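Local coordinates for inosine-uridine preferring nucleoside hydrolase family protein (Bacillus anthracis, PDB 2C40) that belongs to the nucleoside hydrolase family and holds a calcium ion and alpha-D-ribofuranose together in one pocket, at residues 64-69 with 104-109; 123-128 with 245-250; 149-154 with 194-199. All blocks are in the same frame, centred on the assembly; numbering follows the deposited sequence.

Interaction 1: 64-69 with 104-109; sequences ASNSRG and PAHHHL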
# COMPACT_ATOMS: atom_id res chain seq x y z
N ALA A 64 -17.82 -16.84 -2.39
CA ALA A 64 -18.16 -15.46 -2.17
C ALA A 64 -19.42 -15.32 -1.34
O ALA A 64 -20.46 -15.89 -1.70
CB ALA A 64 -18.34 -14.76 -3.56
N SER A 65 -19.34 -14.53 -0.26
CA SER A 65 -20.52 -14.18 0.53
C SER A 65 -21.46 -13.24 -0.21
O SER A 65 -21.03 -12.50 -1.08
CB SER A 65 -20.10 -13.49 1.83
OG SER A 65 -21.22 -13.12 2.58
N ASN A 66 -22.76 -13.31 0.08
CA ASN A 66 -23.68 -12.26 -0.37
C ASN A 66 -24.30 -11.60 0.84
O ASN A 66 -25.30 -10.88 0.75
CB ASN A 66 -24.70 -12.71 -1.46
CG ASN A 66 -25.63 -13.85 -1.01
OD1 ASN A 66 -26.41 -14.36 -1.82
ND2 ASN A 66 -25.58 -14.24 0.25
N SER A 67 -23.63 -11.80 1.98
CA SER A 67 -24.04 -11.16 3.23
C SER A 67 -23.77 -9.69 3.12
O SER A 67 -22.83 -9.25 2.44
CB SER A 67 -23.31 -11.76 4.41
OG SER A 67 -23.77 -13.09 4.71
N ARG A 68 -24.64 -8.92 3.75
CA ARG A 68 -24.48 -7.49 3.83
C ARG A 68 -24.33 -7.07 5.29
O ARG A 68 -24.89 -7.70 6.17
CB ARG A 68 -25.68 -6.81 3.24
CG ARG A 68 -25.83 -7.08 1.78
CD ARG A 68 -27.19 -6.60 1.34
NE ARG A 68 -27.39 -6.84 -0.08
CZ ARG A 68 -28.32 -6.24 -0.82
NH1 ARG A 68 -29.15 -5.35 -0.28
NH2 ARG A 68 -28.46 -6.58 -2.10
N GLY A 69 -23.58 -6.01 5.53
CA GLY A 69 -23.35 -5.54 6.90
C GLY A 69 -24.30 -4.45 7.34
O GLY A 69 -24.88 -3.73 6.52
N PRO A 104 -23.20 -19.31 -2.59
CA PRO A 104 -22.75 -18.24 -1.71
C PRO A 104 -22.19 -18.82 -0.39
O PRO A 104 -22.59 -19.95 0.01
CB PRO A 104 -24.03 -17.41 -1.47
CG PRO A 104 -25.14 -18.28 -1.85
CD PRO A 104 -24.64 -19.22 -2.88
N ALA A 105 -21.34 -18.04 0.28
CA ALA A 105 -20.59 -18.52 1.44
C ALA A 105 -21.42 -19.24 2.52
O ALA A 105 -21.01 -20.27 3.01
CB ALA A 105 -19.81 -17.35 2.08
N HIS A 106 -22.58 -18.70 2.90
CA HIS A 106 -23.38 -19.33 3.97
C HIS A 106 -23.90 -20.70 3.58
O HIS A 106 -23.92 -21.60 4.42
CB HIS A 106 -24.50 -18.42 4.46
CG HIS A 106 -25.55 -18.11 3.43
ND1 HIS A 106 -26.88 -18.40 3.61
CD2 HIS A 106 -25.46 -17.49 2.23
CE1 HIS A 106 -27.57 -17.98 2.56
NE2 HIS A 106 -26.73 -17.43 1.71
N HIS A 107 -24.31 -20.85 2.32
CA HIS A 107 -24.70 -22.12 1.76
C HIS A 107 -23.53 -23.07 1.56
O HIS A 107 -23.61 -24.25 1.86
CB HIS A 107 -25.41 -21.91 0.43
CG HIS A 107 -26.82 -21.42 0.57
ND1 HIS A 107 -27.59 -21.10 -0.52
CD2 HIS A 107 -27.58 -21.18 1.66
CE1 HIS A 107 -28.79 -20.73 -0.11
NE2 HIS A 107 -28.81 -20.76 1.21
N HIS A 108 -22.43 -22.52 1.08
CA HIS A 108 -21.18 -23.26 0.96
C HIS A 108 -20.76 -23.86 2.31
O HIS A 108 -20.34 -25.01 2.41
CB HIS A 108 -20.12 -22.32 0.40
CG HIS A 108 -18.79 -22.95 0.18
ND1 HIS A 108 -17.66 -22.57 0.89
CD2 HIS A 108 -18.40 -23.92 -0.68
CE1 HIS A 108 -16.63 -23.28 0.47
NE2 HIS A 108 -17.06 -24.12 -0.47
N LEU A 109 -20.85 -23.04 3.34
CA LEU A 109 -20.47 -23.45 4.68
C LEU A 109 -21.33 -24.66 5.13
O LEU A 109 -20.80 -25.66 5.61
CB LEU A 109 -20.61 -22.26 5.62
CG LEU A 109 -20.57 -22.39 7.14
CD1 LEU A 109 -19.44 -23.20 7.60
CD2 LEU A 109 -20.45 -20.98 7.68

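Interaction 2: 123-128 with 245-250; sequences LFTGPL and LWDVLT. With CA (calcium ion), chain C; RIB (alpha-D-ribofuranose), chain D.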
# COMPACT_ATOMS: atom_id res chain seq x y z
N LEU A 123 -13.22 -21.08 11.74
CA LEU A 123 -12.30 -20.02 11.99
C LEU A 123 -12.85 -18.80 11.23
O LEU A 123 -12.90 -18.81 10.00
CB LEU A 123 -10.95 -20.41 11.40
CG LEU A 123 -9.67 -19.73 11.87
CD1 LEU A 123 -8.70 -19.66 10.74
CD2 LEU A 123 -9.85 -18.40 12.52
N PHE A 124 -13.29 -17.78 11.97
CA PHE A 124 -13.81 -16.56 11.40
C PHE A 124 -12.93 -15.39 11.87
O PHE A 124 -12.81 -15.10 13.09
CB PHE A 124 -15.26 -16.34 11.80
CG PHE A 124 -16.26 -17.14 11.00
CD1 PHE A 124 -16.17 -18.51 10.91
CD2 PHE A 124 -17.27 -16.52 10.29
CE1 PHE A 124 -17.09 -19.28 10.15
CE2 PHE A 124 -18.20 -17.28 9.55
CZ PHE A 124 -18.07 -18.66 9.48
N THR A 125 -12.36 -14.69 10.87
CA THR A 125 -11.54 -13.56 11.11
C THR A 125 -12.14 -12.22 10.61
O THR A 125 -11.51 -11.19 10.80
CB THR A 125 -10.09 -13.76 10.62
OG1 THR A 125 -10.02 -13.96 9.19
CG2 THR A 125 -9.46 -14.92 11.33
N GLY A 126 -13.35 -12.26 10.06
CA GLY A 126 -14.19 -11.10 9.86
C GLY A 126 -15.46 -11.23 10.73
O GLY A 126 -15.50 -12.02 11.67
N PRO A 127 -16.50 -10.43 10.43
CA PRO A 127 -17.83 -10.52 11.05
C PRO A 127 -18.46 -11.91 10.99
O PRO A 127 -18.01 -12.73 10.18
CB PRO A 127 -18.63 -9.56 10.18
CG PRO A 127 -17.65 -8.55 9.73
CD PRO A 127 -16.46 -9.37 9.42
N LEU A 128 -19.52 -12.15 11.76
CA LEU A 128 -20.10 -13.48 11.88
C LEU A 128 -21.30 -13.74 10.98
O LEU A 128 -21.90 -14.78 11.09
CB LEU A 128 -20.50 -13.74 13.33
CG LEU A 128 -19.34 -14.08 14.27
CD1 LEU A 128 -19.89 -14.02 15.69
CD2 LEU A 128 -18.76 -15.46 13.95
N LEU A 245 -1.64 -8.21 15.27
CA LEU A 245 -1.94 -9.22 14.26
C LEU A 245 -3.10 -10.08 14.76
O LEU A 245 -2.94 -11.25 15.05
CB LEU A 245 -0.71 -10.10 14.04
CG LEU A 245 0.56 -9.32 13.71
CD1 LEU A 245 1.77 -10.02 14.17
CD2 LEU A 245 0.58 -9.13 12.24
N TRP A 246 -4.26 -9.46 14.89
CA TRP A 246 -5.40 -10.11 15.52
C TRP A 246 -5.86 -11.36 14.83
O TRP A 246 -6.06 -12.36 15.48
CB TRP A 246 -6.57 -9.17 15.54
CG TRP A 246 -6.40 -8.12 16.50
CD1 TRP A 246 -6.50 -8.23 17.83
CD2 TRP A 246 -6.11 -6.77 16.21
NE1 TRP A 246 -6.26 -7.01 18.42
CE2 TRP A 246 -6.03 -6.09 17.44
CE3 TRP A 246 -5.87 -6.07 15.03
CZ2 TRP A 246 -5.76 -4.72 17.54
CZ3 TRP A 246 -5.59 -4.70 15.12
CH2 TRP A 246 -5.54 -4.05 16.37
N ASP A 247 -6.01 -11.28 13.52
CA ASP A 247 -6.46 -12.41 12.73
C ASP A 247 -5.42 -13.55 12.64
O ASP A 247 -5.76 -14.73 12.70
CB ASP A 247 -6.87 -11.93 11.35
CG ASP A 247 -7.98 -10.88 11.42
OD1 ASP A 247 -8.63 -10.74 12.50
OD2 ASP A 247 -8.24 -10.25 10.38
N VAL A 248 -4.14 -13.16 12.52
CA VAL A 248 -3.05 -14.10 12.39
C VAL A 248 -2.94 -14.90 13.70
O VAL A 248 -2.66 -16.10 13.65
CB VAL A 248 -1.71 -13.39 12.04
CG1 VAL A 248 -0.57 -14.35 12.06
CG2 VAL A 248 -1.77 -12.77 10.65
N LEU A 249 -3.16 -14.24 14.83
CA LEU A 249 -3.11 -14.87 16.12
C LEU A 249 -4.28 -15.83 16.29
O LEU A 249 -4.13 -16.89 16.90
CB LEU A 249 -3.17 -13.83 17.21
CG LEU A 249 -3.04 -14.24 18.68
CD1 LEU A 249 -4.38 -14.28 19.31
CD2 LEU A 249 -2.25 -15.55 18.91
N THR A 250 -5.44 -15.43 15.80
CA THR A 250 -6.64 -16.27 15.78
C THR A 250 -6.38 -17.56 15.02
O THR A 250 -6.69 -18.64 15.53
CB THR A 250 -7.84 -15.52 15.15
OG1 THR A 250 -8.04 -14.26 15.83
CG2 THR A 250 -9.10 -16.33 15.24
CA CA C . -10.36 -9.44 9.40
O5 RIB D . -11.44 -5.29 14.72
C5 RIB D . -10.26 -5.95 14.19
C4 RIB D . -10.59 -6.45 12.78
O4 RIB D . -10.78 -5.27 11.96
C3 RIB D . -9.58 -7.37 12.06
O3 RIB D . -10.16 -8.71 11.97
C2 RIB D . -9.21 -6.64 10.70
O2 RIB D . -9.19 -7.33 9.36
C1 RIB D . -10.16 -5.42 10.66
O HOH W 1 -12.13 -7.82 9.98

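Interaction 3: 149-154 with 194-199; sequences VWMGGT and ITLEST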
# COMPACT_ATOMS: atom_id res chain seq x y z
N VAL A 149 -13.62 -20.56 16.46
CA VAL A 149 -12.60 -19.62 16.87
C VAL A 149 -12.82 -18.34 16.09
O VAL A 149 -12.82 -18.34 14.89
CB VAL A 149 -11.17 -20.17 16.67
CG1 VAL A 149 -10.12 -19.24 17.32
CG2 VAL A 149 -11.08 -21.58 17.29
N TRP A 150 -13.02 -17.26 16.82
CA TRP A 150 -13.39 -15.98 16.24
C TRP A 150 -12.55 -14.84 16.81
O TRP A 150 -12.34 -14.72 18.03
CB TRP A 150 -14.89 -15.73 16.48
CG TRP A 150 -15.44 -14.45 15.88
CD1 TRP A 150 -15.28 -13.99 14.58
CD2 TRP A 150 -16.22 -13.48 16.56
NE1 TRP A 150 -15.92 -12.80 14.43
CE2 TRP A 150 -16.51 -12.46 15.62
CE3 TRP A 150 -16.71 -13.38 17.87
CZ2 TRP A 150 -17.27 -11.33 15.95
CZ3 TRP A 150 -17.46 -12.25 18.21
CH2 TRP A 150 -17.72 -11.23 17.25
N MET A 151 -12.09 -14.01 15.88
CA MET A 151 -11.57 -12.70 16.18
C MET A 151 -12.73 -11.73 16.32
O MET A 151 -13.37 -11.32 15.34
CB MET A 151 -10.60 -12.24 15.08
CG MET A 151 -9.68 -11.04 15.55
SD MET A 151 -10.46 -9.40 15.72
CE MET A 151 -9.99 -8.97 17.36
N GLY A 152 -13.01 -11.34 17.53
CA GLY A 152 -14.07 -10.37 17.79
C GLY A 152 -14.12 -9.99 19.25
O GLY A 152 -13.55 -10.67 20.13
N GLY A 153 -14.75 -8.85 19.49
CA GLY A 153 -15.11 -8.40 20.83
C GLY A 153 -13.98 -7.74 21.57
O GLY A 153 -12.85 -7.74 21.11
N THR A 154 -14.35 -7.14 22.70
CA THR A 154 -13.43 -6.62 23.70
C THR A 154 -14.16 -6.44 25.04
O THR A 154 -15.39 -6.18 25.09
CB THR A 154 -12.73 -5.28 23.23
OG1 THR A 154 -11.72 -4.88 24.14
CG2 THR A 154 -13.74 -4.12 23.03
N ILE A 194 -10.65 -14.53 20.26
CA ILE A 194 -9.49 -13.63 20.26
C ILE A 194 -10.03 -12.17 20.25
O ILE A 194 -10.51 -11.65 19.22
CB ILE A 194 -8.50 -13.94 19.11
CG1 ILE A 194 -7.81 -15.28 19.35
CG2 ILE A 194 -7.44 -12.87 18.96
CD1 ILE A 194 -8.67 -16.51 19.15
N THR A 195 -10.03 -11.56 21.42
CA THR A 195 -10.47 -10.18 21.62
C THR A 195 -9.38 -9.18 21.22
O THR A 195 -8.21 -9.57 21.07
CB THR A 195 -10.85 -9.94 23.07
OG1 THR A 195 -9.67 -10.03 23.91
CG2 THR A 195 -11.95 -10.96 23.53
N LEU A 196 -9.72 -7.90 21.11
CA LEU A 196 -8.69 -6.88 20.98
C LEU A 196 -7.55 -7.02 22.00
O LEU A 196 -6.37 -6.87 21.60
CB LEU A 196 -9.29 -5.48 21.05
CG LEU A 196 -10.27 -5.12 19.91
CD1 LEU A 196 -10.94 -3.76 20.19
CD2 LEU A 196 -9.60 -5.10 18.52
N GLU A 197 -7.87 -7.30 23.28
CA GLU A 197 -6.88 -7.36 24.39
C GLU A 197 -5.97 -8.57 24.29
O GLU A 197 -4.87 -8.56 24.84
CB GLU A 197 -7.51 -7.58 25.79
CG GLU A 197 -8.63 -6.72 26.23
CD GLU A 197 -9.96 -7.15 25.66
OE1 GLU A 197 -10.75 -7.80 26.37
OE2 GLU A 197 -10.18 -6.81 24.52
N SER A 198 -6.51 -9.66 23.72
CA SER A 198 -5.86 -10.97 23.64
C SER A 198 -4.45 -10.85 23.08
O SER A 198 -3.57 -11.65 23.37
CB SER A 198 -6.70 -11.90 22.73
OG SER A 198 -7.94 -12.23 23.35
N THR A 199 -4.27 -9.84 22.26
CA THR A 199 -3.07 -9.68 21.45
C THR A 199 -2.02 -8.76 22.12
O THR A 199 -1.01 -8.48 21.52
CB THR A 199 -3.52 -9.19 20.07
OG1 THR A 199 -2.60 -9.63 19.07
CG2 THR A 199 -3.75 -7.70 20.05

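Interaction 1: 64-69 with 104-109
Ala64 and Ser65 meet Pro104 and Ala105 where the outermost strand 62-64 of the sheet of this nucleoside hydrolase fold runs out against the first turn of helix 105-115, with Pro104 at the N-cap position. The one hydrogen bond across the contact runs from Ala105 N to Ala64 O, 3.1 Å long with an angle of 143° at the hydrogen. Its donor stands above the carbonyl plane, 57° out of it. The same oxygen receives a CA-H...O contact from Pro104, with Pro104 CA 3.3 Å from Ala64 O. Ala64 O thus accepts from a first-turn N-H, which has no earlier turn of the helix to bond to.

Beside this polar pair the fit is apolar and close. Ala105 points its methyl toward the loop, CB lying 3.6 Å from Ser65 CA, and the two backbones come together here, Ser65 CA and Ala105 CA being 4.4 Å apart. Further along, the Asn66 side chain lies beside the Pro104 ring, both pointing the same way, with Asn66 CG 3.9 Å from Pro104 CB.

A second shell fixes the loop. Helix 129-137 contributes Asp130, whose OD1 is hydrogen-bonded to both Ser65 OG and Ser67 OG, and Ala105 also packs on Asp130, so one residue braces both segments. The helix start is held internally by the bond from His108 N to Pro104 O. Within the loop Ser65 forms an ST turn: its OG, anti to the backbone N (chi1 178°), accepts from Ser67 N at 2.8 Å.

Interaction 2: 123-128 with 245-250
Thr125 O is gripped by the calcium ion at 2.5 Å and by a hydrogen bond from Asn173 ND2, and it faces the carboxylate of Asp247, which binds the same ion through OD2, also at 2.5 Å. No hydrogen bond joins the two segments: Thr125 O and Asp247 OD2, 3.4 Å apart, both bind the calcium ion, whose charge probably offsets the repulsion between two acceptors. Ribofuranose adds O2 and O3, and Asp247 OD1 lies 2.6 Å from RIB O3. A water, Asp9 and both carboxylate oxygens of Asp14 complete the eight oxygens around the ion.

Away from the metal the contact turns apolar. Thr125 CB rests 3.7 Å from Asp247 CG as the two side chains pass obliquely. One helical turn on, Thr250 CG2 presses on Leu123 CD2 at 3.5 Å, tighter than usual for two carbons. Thr250 OG1, anti to its carbonyl carbon (chi1 -54°), bonds to Trp246 O at 2.8 Å, while Thr250 N reaches that oxygen from the opposite face of its plane.

The loop residue just beyond strand 120-124 supplies a backbone carbonyl and helix 246-255 a carboxylate from its first turn, the aspartate-rich calcium site of the nucleoside hydrolase fold.

Interaction 3: 149-154 with 194-199
Met151 and Ile194 form a parallel beta bridge between strands 145-151 and 191-194, neighbours in the central sheet, just where both strands end. Backbone bonds come first. Ile194 N donates to Trp150 O at 2.8 Å and 158°, and Ile194 O receives Gly152 N at 3.0 Å, so Ile194 spans Met151 as a parallel register requires. Beyond the strands one more backbone bond joins the loops: Leu196 N donates to Gly153 O at 3.1 Å, with an angle of 162° and the donor in the carbonyl plane.

Side-chain polar contacts lie at the far end. Thr154 OG1 donates to Glu197 OE2, the two side chains crossing at about a right angle; the modelled 2.5 Å is very short and its exact value doubtful. The other oxygen, Glu197 OE1, is held by Phe155 N.

Apolar contacts line the bridge. Val149 CG1 meets Ile194 CD1 at 3.6 Å. In Met151 the last torsion (chi3 128°) brings CE to 4.1 Å from Leu196 CD2. Met151 CE also sits 3.3 Å from a polar atom, the carbonyl oxygen Ile194 O. Met151 belongs to the ribofuranose pocket and also packs on Asp247 and Thr250, so the strand end shapes the pocket wall.

On the Trp150 side, Gly152 CA lies 3.6 Å above the plane of the indole of Trp150, offset toward its rim.

Interaction 1 closes along the chain before interaction 2 opens, and interaction 3 falls between the two segments of interaction 2. Centres of interactions 2 and 3 are about 8 Å apart, and they share neighbouring strands 120-124 and 145-151: Phe124 N lies 3.0 Å from Val149 O and Gly126 O 2.9 Å from Trp150 NE1, both probable hydrogen bonds. Interaction 1 lies farther out, about 17 Å from interaction 2 and 22 Å from interaction 3 between centres, yet Leu109 CD2 packs 3.8 Å from Phe124 CZ. Interactions 2 and 3 both contribute to the ribofuranose pocket, interaction 2 also to the calcium site; interaction 1 joins the loop after strand 62-64 to helix 105-115.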